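Long-range contacts in cell division protein FtsI/penicillin binding protein 2 (Legionella pneumophila subsp. pneumophila ATCC 43290, PDB 4ZTK), which probably cross-links peptidoglycan stem peptides during septal cell-wall synthesis, acting as a penicillin-binding D,D-transpeptidase in cell division: residues Leu68-Arg74 and Val278-Glu282; Asn223-Glu227 and Tyr266-Asp270. All coordinates share one frame; numbering follows the deposited sequence.

Contact 1 (Leu68-Arg74 and Val278-Glu282)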
loop_
_atom_site.group_PDB
_atom_site.type_symbol
_atom_site.label_atom_id
_atom_site.label_comp_id
_atom_site.label_asym_id
_atom_site.label_seq_id
_atom_site.Cartn_x
_atom_site.Cartn_y
_atom_site.Cartn_z
ATOM N N LEU A 68 -12.005 -12.115 15.545
ATOM C CA LEU A 68 -11.370 -11.038 14.795
ATOM C C LEU A 68 -12.395 -10.172 14.076
ATOM O O LEU A 68 -13.371 -10.679 13.518
ATOM C CB LEU A 68 -10.368 -11.586 13.775
ATOM C CG LEU A 68 -8.994 -12.028 14.278
ATOM C CD1 LEU A 68 -8.927 -13.544 14.365
ATOM C CD2 LEU A 68 -7.898 -11.479 13.373
ATOM N N GLU A 69 -12.175 -8.862 14.099
ATOM C CA GLU A 69 -12.958 -7.962 13.271
ATOM C C GLU A 69 -12.568 -8.196 11.823
ATOM O O GLU A 69 -11.392 -8.384 11.513
ATOM C CB GLU A 69 -12.704 -6.505 13.646
ATOM C CG GLU A 69 -13.402 -5.515 12.727
ATOM C CD GLU A 69 -13.070 -4.075 13.053
ATOM O OE1 GLU A 69 -13.696 -3.170 12.460
ATOM O OE2 GLU A 69 -12.181 -3.848 13.902
ATOM N N SER A 70 -13.555 -8.200 10.936
ATOM C CA SER A 70 -13.287 -8.376 9.522
ATOM C C SER A 70 -12.433 -7.236 8.974
ATOM O O SER A 70 -12.568 -6.089 9.396
ATOM C CB SER A 70 -14.595 -8.455 8.739
ATOM O OG SER A 70 -14.339 -8.386 7.347
ATOM N N TRP A 71 -11.563 -7.558 8.021
ATOM C CA TRP A 71 -10.790 -6.542 7.320
ATOM C C TRP A 71 -11.672 -5.669 6.431
ATOM O O TRP A 71 -11.194 -4.705 5.839
ATOM C CB TRP A 71 -9.684 -7.182 6.480
ATOM C CG TRP A 71 -8.552 -7.701 7.293
ATOM C CD1 TRP A 71 -8.329 -8.995 7.662
ATOM C CD2 TRP A 71 -7.480 -6.932 7.850
ATOM N NE1 TRP A 71 -7.181 -9.081 8.412
ATOM C CE2 TRP A 71 -6.641 -7.829 8.541
ATOM C CE3 TRP A 71 -7.148 -5.573 7.830
ATOM C CZ2 TRP A 71 -5.490 -7.409 9.206
ATOM C CZ3 TRP A 71 -6.006 -5.157 8.491
ATOM C CH2 TRP A 71 -5.190 -6.073 9.170
ATOM N N LYS A 72 -12.953 -6.013 6.324
ATOM C CA LYS A 72 -13.895 -5.180 5.592
ATOM C C LYS A 72 -14.063 -3.840 6.298
ATOM O O LYS A 72 -14.358 -2.829 5.661
ATOM C CB LYS A 72 -15.258 -5.867 5.463
ATOM C CG LYS A 72 -15.283 -7.112 4.581
ATOM C CD LYS A 72 -16.691 -7.356 4.039
ATOM C CE LYS A 72 -16.819 -8.700 3.334
ATOM N NZ LYS A 72 -17.038 -9.818 4.295
ATOM N N SER A 73 -13.868 -3.831 7.615
ATOM C CA SER A 73 -14.054 -2.610 8.397
ATOM C C SER A 73 -12.850 -2.213 9.264
ATOM O O SER A 73 -12.790 -1.088 9.763
ATOM C CB SER A 73 -15.306 -2.728 9.268
ATOM O OG SER A 73 -15.247 -3.874 10.101
ATOM N N ARG A 74 -11.898 -3.126 9.431
ATOM C CA ARG A 74 -10.775 -2.920 10.353
ATOM C C ARG A 74 -9.912 -1.691 10.036
ATOM O O ARG A 74 -9.537 -1.457 8.888
ATOM C CB ARG A 74 -9.908 -4.183 10.421
ATOM C CG ARG A 74 -8.725 -4.102 11.367
ATOM C CD ARG A 74 -8.190 -5.499 11.647
ATOM N NE ARG A 74 -6.922 -5.481 12.369
ATOM C CZ ARG A 74 -6.271 -6.575 12.754
ATOM N NH1 ARG A 74 -6.769 -7.774 12.489
ATOM N NH2 ARG A 74 -5.121 -6.468 13.407
ATOM N N VAL A 278 -2.133 -6.336 -0.359
ATOM C CA VAL A 278 -2.026 -7.551 0.436
ATOM C C VAL A 278 -1.599 -7.180 1.848
ATOM O O VAL A 278 -0.637 -6.432 2.033
ATOM C CB VAL A 278 -0.973 -8.519 -0.147
ATOM C CG1 VAL A 278 -0.785 -9.710 0.770
ATOM C CG2 VAL A 278 -1.370 -8.974 -1.543
ATOM N N VAL A 279 -2.316 -7.692 2.842
ATOM C CA VAL A 279 -1.929 -7.487 4.232
ATOM C C VAL A 279 -1.969 -8.808 4.982
ATOM O O VAL A 279 -2.975 -9.516 4.959
ATOM C CB VAL A 279 -2.837 -6.454 4.946
ATOM C CG1 VAL A 279 -2.490 -6.370 6.431
ATOM C CG2 VAL A 279 -2.698 -5.094 4.295
ATOM N N ILE A 280 -0.859 -9.139 5.630
ATOM C CA ILE A 280 -0.753 -10.354 6.426
ATOM C C ILE A 280 -0.580 -9.926 7.871
ATOM O O ILE A 280 0.195 -9.011 8.151
ATOM C CB ILE A 280 0.487 -11.187 6.028
ATOM C CG1 ILE A 280 0.533 -11.426 4.514
ATOM C CG2 ILE A 280 0.536 -12.493 6.813
ATOM C CD1 ILE A 280 -0.655 -12.193 3.963
ATOM N N GLU A 281 -1.286 -10.575 8.791
ATOM C CA GLU A 281 -1.195 -10.204 10.201
ATOM C C GLU A 281 -0.518 -11.276 11.050
ATOM O O GLU A 281 -0.994 -12.404 11.128
ATOM C CB GLU A 281 -2.580 -9.891 10.768
ATOM C CG GLU A 281 -2.567 -9.504 12.233
ATOM C CD GLU A 281 -3.965 -9.333 12.799
ATOM O OE1 GLU A 281 -4.100 -8.654 13.838
ATOM O OE2 GLU A 281 -4.927 -9.878 12.209
ATOM N N GLU A 282 0.589 -10.902 11.686
ATOM C CA GLU A 282 1.359 -11.808 12.532
ATOM C C GLU A 282 1.813 -13.048 11.782
ATOM O O GLU A 282 1.802 -14.150 12.325
ATOM C CB GLU A 282 0.567 -12.208 13.779
ATOM C CG GLU A 282 0.301 -11.061 14.733
ATOM C CD GLU A 282 -0.488 -11.497 15.950
ATOM O OE1 GLU A 282 -0.224 -12.606 16.463
ATOM O OE2 GLU A 282 -1.378 -10.734 16.386
#
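Arg74 and Glu281 reach each other because both side chains run out straight: in each, CG stands anti to the backbone N (chi1 -179° in Arg74), and the chain stays extended beyond it. The result is a two-pronged salt bridge between the loop 68-74 and strand 278-281. Arg74 NH2 gives a nearly straight hydrogen bond to Glu281 OE1, its 2.5 Å too short to be a trustworthy measure of strength, while Arg74 NH1 donates to Glu281 OE2 at 2.8 Å with a more bent N-H...O angle of 143°. The pairing is not flat, since guanidinium and carboxylate planes lie 66° apart and NH1 meets OE2 from above the carboxylate plane. One face of the Trp71 indole, toward its rim, packs on Arg74 CD; its CH2 meets Val279 CG1 at 3.9 Å. Tryptophan suits this place because its broad ring supports the arginine and packs on a branched strand residue, while its NE1 donates a hydrogen bond to Ser43 on the neighbouring strand 43-49. The Leu68 methyl CD2 lies 3.6 Å from Glu281 OE2, an apolar neighbour of the carboxylate. Glu281 OE2, also hydrogen-bonded to Ser43 OG, thus has two polar partners. The salt bridge ties the loop to a central strand of the transpeptidase sheet; with a cationic partner and a hydroxyl bonded to the same oxygen, the buried carboxylate is probably ionised.

Contact 2 (Asn223-Glu227 and Tyr266-Asp270)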
loop_
_atom_site.group_PDB
_atom_site.type_symbol
_atom_site.label_atom_id
_atom_site.label_comp_id
_atom_site.label_asym_id
_atom_site.label_seq_id
_atom_site.Cartn_x
_atom_site.Cartn_y
_atom_site.Cartn_z
ATOM N N ASN A 223 5.609 6.751 -10.543
ATOM C CA ASN A 223 5.510 5.425 -11.134
ATOM C C ASN A 223 6.893 4.805 -11.348
ATOM O O ASN A 223 7.103 3.624 -11.066
ATOM C CB ASN A 223 4.727 5.474 -12.447
ATOM C CG ASN A 223 4.584 4.108 -13.087
ATOM O OD1 ASN A 223 3.838 3.258 -12.599
ATOM N ND2 ASN A 223 5.299 3.892 -14.184
ATOM N N HIS A 224 7.835 5.609 -11.832
ATOM C CA HIS A 224 9.209 5.147 -12.011
ATOM C C HIS A 224 9.811 4.711 -10.674
ATOM O O HIS A 224 10.489 3.687 -10.585
ATOM C CB HIS A 224 10.064 6.246 -12.641
ATOM C CG HIS A 224 11.490 5.850 -12.870
ATOM N ND1 HIS A 224 11.872 5.001 -13.886
ATOM C CD2 HIS A 224 12.626 6.194 -12.218
ATOM C CE1 HIS A 224 13.184 4.838 -13.850
ATOM N NE2 HIS A 224 13.664 5.551 -12.846
HETATM N N MSE A 225 9.547 5.491 -9.632
HETATM C CA MSE A 225 10.041 5.176 -8.296
HETATM C C MSE A 225 9.436 3.889 -7.754
HETATM O O MSE A 225 10.120 3.107 -7.094
HETATM C CB MSE A 225 9.762 6.331 -7.331
HETATM C CG MSE A 225 10.631 7.559 -7.572
HETATM SE SE MSE A 225 10.376 8.937 -6.207
HETATM C CE MSE A 225 11.694 10.228 -6.846
ATOM N N LEU A 226 8.156 3.672 -8.032
ATOM C CA LEU A 226 7.488 2.452 -7.586
ATOM C C LEU A 226 7.937 1.209 -8.362
ATOM O O LEU A 226 7.981 0.115 -7.806
ATOM C CB LEU A 226 5.978 2.613 -7.670
ATOM C CG LEU A 226 5.385 3.493 -6.576
ATOM C CD1 LEU A 226 3.889 3.666 -6.787
ATOM C CD2 LEU A 226 5.673 2.881 -5.214
ATOM N N GLU A 227 8.253 1.374 -9.644
ATOM C CA GLU A 227 8.816 0.278 -10.435
ATOM C C GLU A 227 10.209 -0.069 -9.930
ATOM O O GLU A 227 10.580 -1.241 -9.833
ATOM C CB GLU A 227 8.914 0.662 -11.913
ATOM C CG GLU A 227 7.611 0.621 -12.667
ATOM C CD GLU A 227 7.810 0.766 -14.169
ATOM O OE1 GLU A 227 7.178 1.660 -14.771
ATOM O OE2 GLU A 227 8.595 -0.018 -14.746
ATOM N N TYR A 266 0.334 -1.978 -8.344
ATOM C CA TYR A 266 -0.519 -2.087 -9.513
ATOM C C TYR A 266 0.269 -2.627 -10.702
ATOM O O TYR A 266 1.497 -2.527 -10.739
ATOM C CB TYR A 266 -1.182 -0.743 -9.832
ATOM C CG TYR A 266 -0.213 0.410 -9.986
ATOM C CD1 TYR A 266 0.428 0.645 -11.194
ATOM C CD2 TYR A 266 0.052 1.270 -8.928
ATOM C CE1 TYR A 266 1.310 1.698 -11.348
ATOM C CE2 TYR A 266 0.929 2.334 -9.071
ATOM C CZ TYR A 266 1.557 2.539 -10.284
ATOM O OH TYR A 266 2.438 3.586 -10.441
ATOM N N VAL A 267 -0.443 -3.200 -11.670
ATOM C CA VAL A 267 0.194 -3.976 -12.728
ATOM C C VAL A 267 -0.714 -4.053 -13.957
ATOM O O VAL A 267 -1.935 -4.131 -13.814
ATOM C CB VAL A 267 0.534 -5.407 -12.214
ATOM C CG1 VAL A 267 -0.733 -6.188 -11.894
ATOM C CG2 VAL A 267 1.379 -6.171 -13.212
ATOM N N PRO A 268 -0.136 -3.967 -15.174
ATOM C CA PRO A 268 1.250 -3.598 -15.492
ATOM C C PRO A 268 1.474 -2.126 -15.171
ATOM O O PRO A 268 0.534 -1.351 -15.286
ATOM C CB PRO A 268 1.340 -3.822 -17.010
ATOM C CG PRO A 268 0.200 -4.743 -17.342
ATOM C CD PRO A 268 -0.890 -4.349 -16.381
ATOM N N ALA A 269 2.682 -1.747 -14.772
ATOM C CA ALA A 269 2.930 -0.373 -14.338
ATOM C C ALA A 269 2.670 0.649 -15.444
ATOM O O ALA A 269 2.134 1.727 -15.186
ATOM C CB ALA A 269 4.340 -0.230 -13.803
ATOM N N ASP A 270 3.038 0.294 -16.672
ATOM C CA ASP A 270 2.950 1.204 -17.813
ATOM C C ASP A 270 1.515 1.479 -18.259
ATOM O O ASP A 270 1.235 2.513 -18.867
ATOM C CB ASP A 270 3.777 0.672 -18.987
ATOM C CG ASP A 270 3.450 -0.774 -19.327
ATOM O OD1 ASP A 270 3.382 -1.104 -20.529
ATOM O OD2 ASP A 270 3.267 -1.580 -18.389
#
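Helix packing against the central antiparallel sheet, a hallmark of the penicillin-binding protein transpeptidase fold, brings Asn223-Glu227 of helix 216-231 against the end of strand 259-267 and the turn after it. Tyr266 is the main strand residue here. Its ring reaches across to the helix, where OH donates a hydrogen bond to Asn223 OD1 (2.6 Å). The bond lies in the carbonyl plane on a lone pair of OD1, with a C=O...donor angle of 125°; the amide and ring planes are 21° apart, and OD1 lies at the ring edge, near its plane. Asn223 gets there with CG anti to its backbone N (chi1 -179°). Tyrosine fits because its hydroxyl extends to a polar partner on the helix while its ring stays among apolar groups: Leu226 CD1 approaches Tyr266 CE2 at 4.0 Å, and Leu199 of helix 189-200 touches both residues. Ala246 on strand 246-253 lies against Asn223, Leu226, Tyr266 and Ala269, helping to join helix and sheet. Past the cis peptide bond before Pro268, the chain turns to bring Ala269 to the helix. A small residue suits this close approach, the CA atoms of Glu227 and Ala269 being 7.1 Å apart. The Ala269 methyl lies alongside the glutamate chain, with CB 3.6 Å from Glu227 CG and 3.5 Å from Glu227 OE1.

Overall arrangement
The two contacts join a loop and a helix to the same five-stranded antiparallel sheet, through the neighbouring strands 259-267 and 274-281, which follow each other in the chain. Their centres are 25 Å apart on opposite sides of the chain's centre, and their nearest atoms are about 9 Å apart, so they do not touch. Contact 2 is nested in the sequence loop that contact 1 closes. Contact 1 ties down a loop between strand 56-63 and helix 83-92, whereas contact 2 seats a helix. A pattern resembling the family's SxxK and K(T/S)G motifs (Ser80, Lys83, Lys248) probably marks the active site; Leu226 of contact 2 touches its residues.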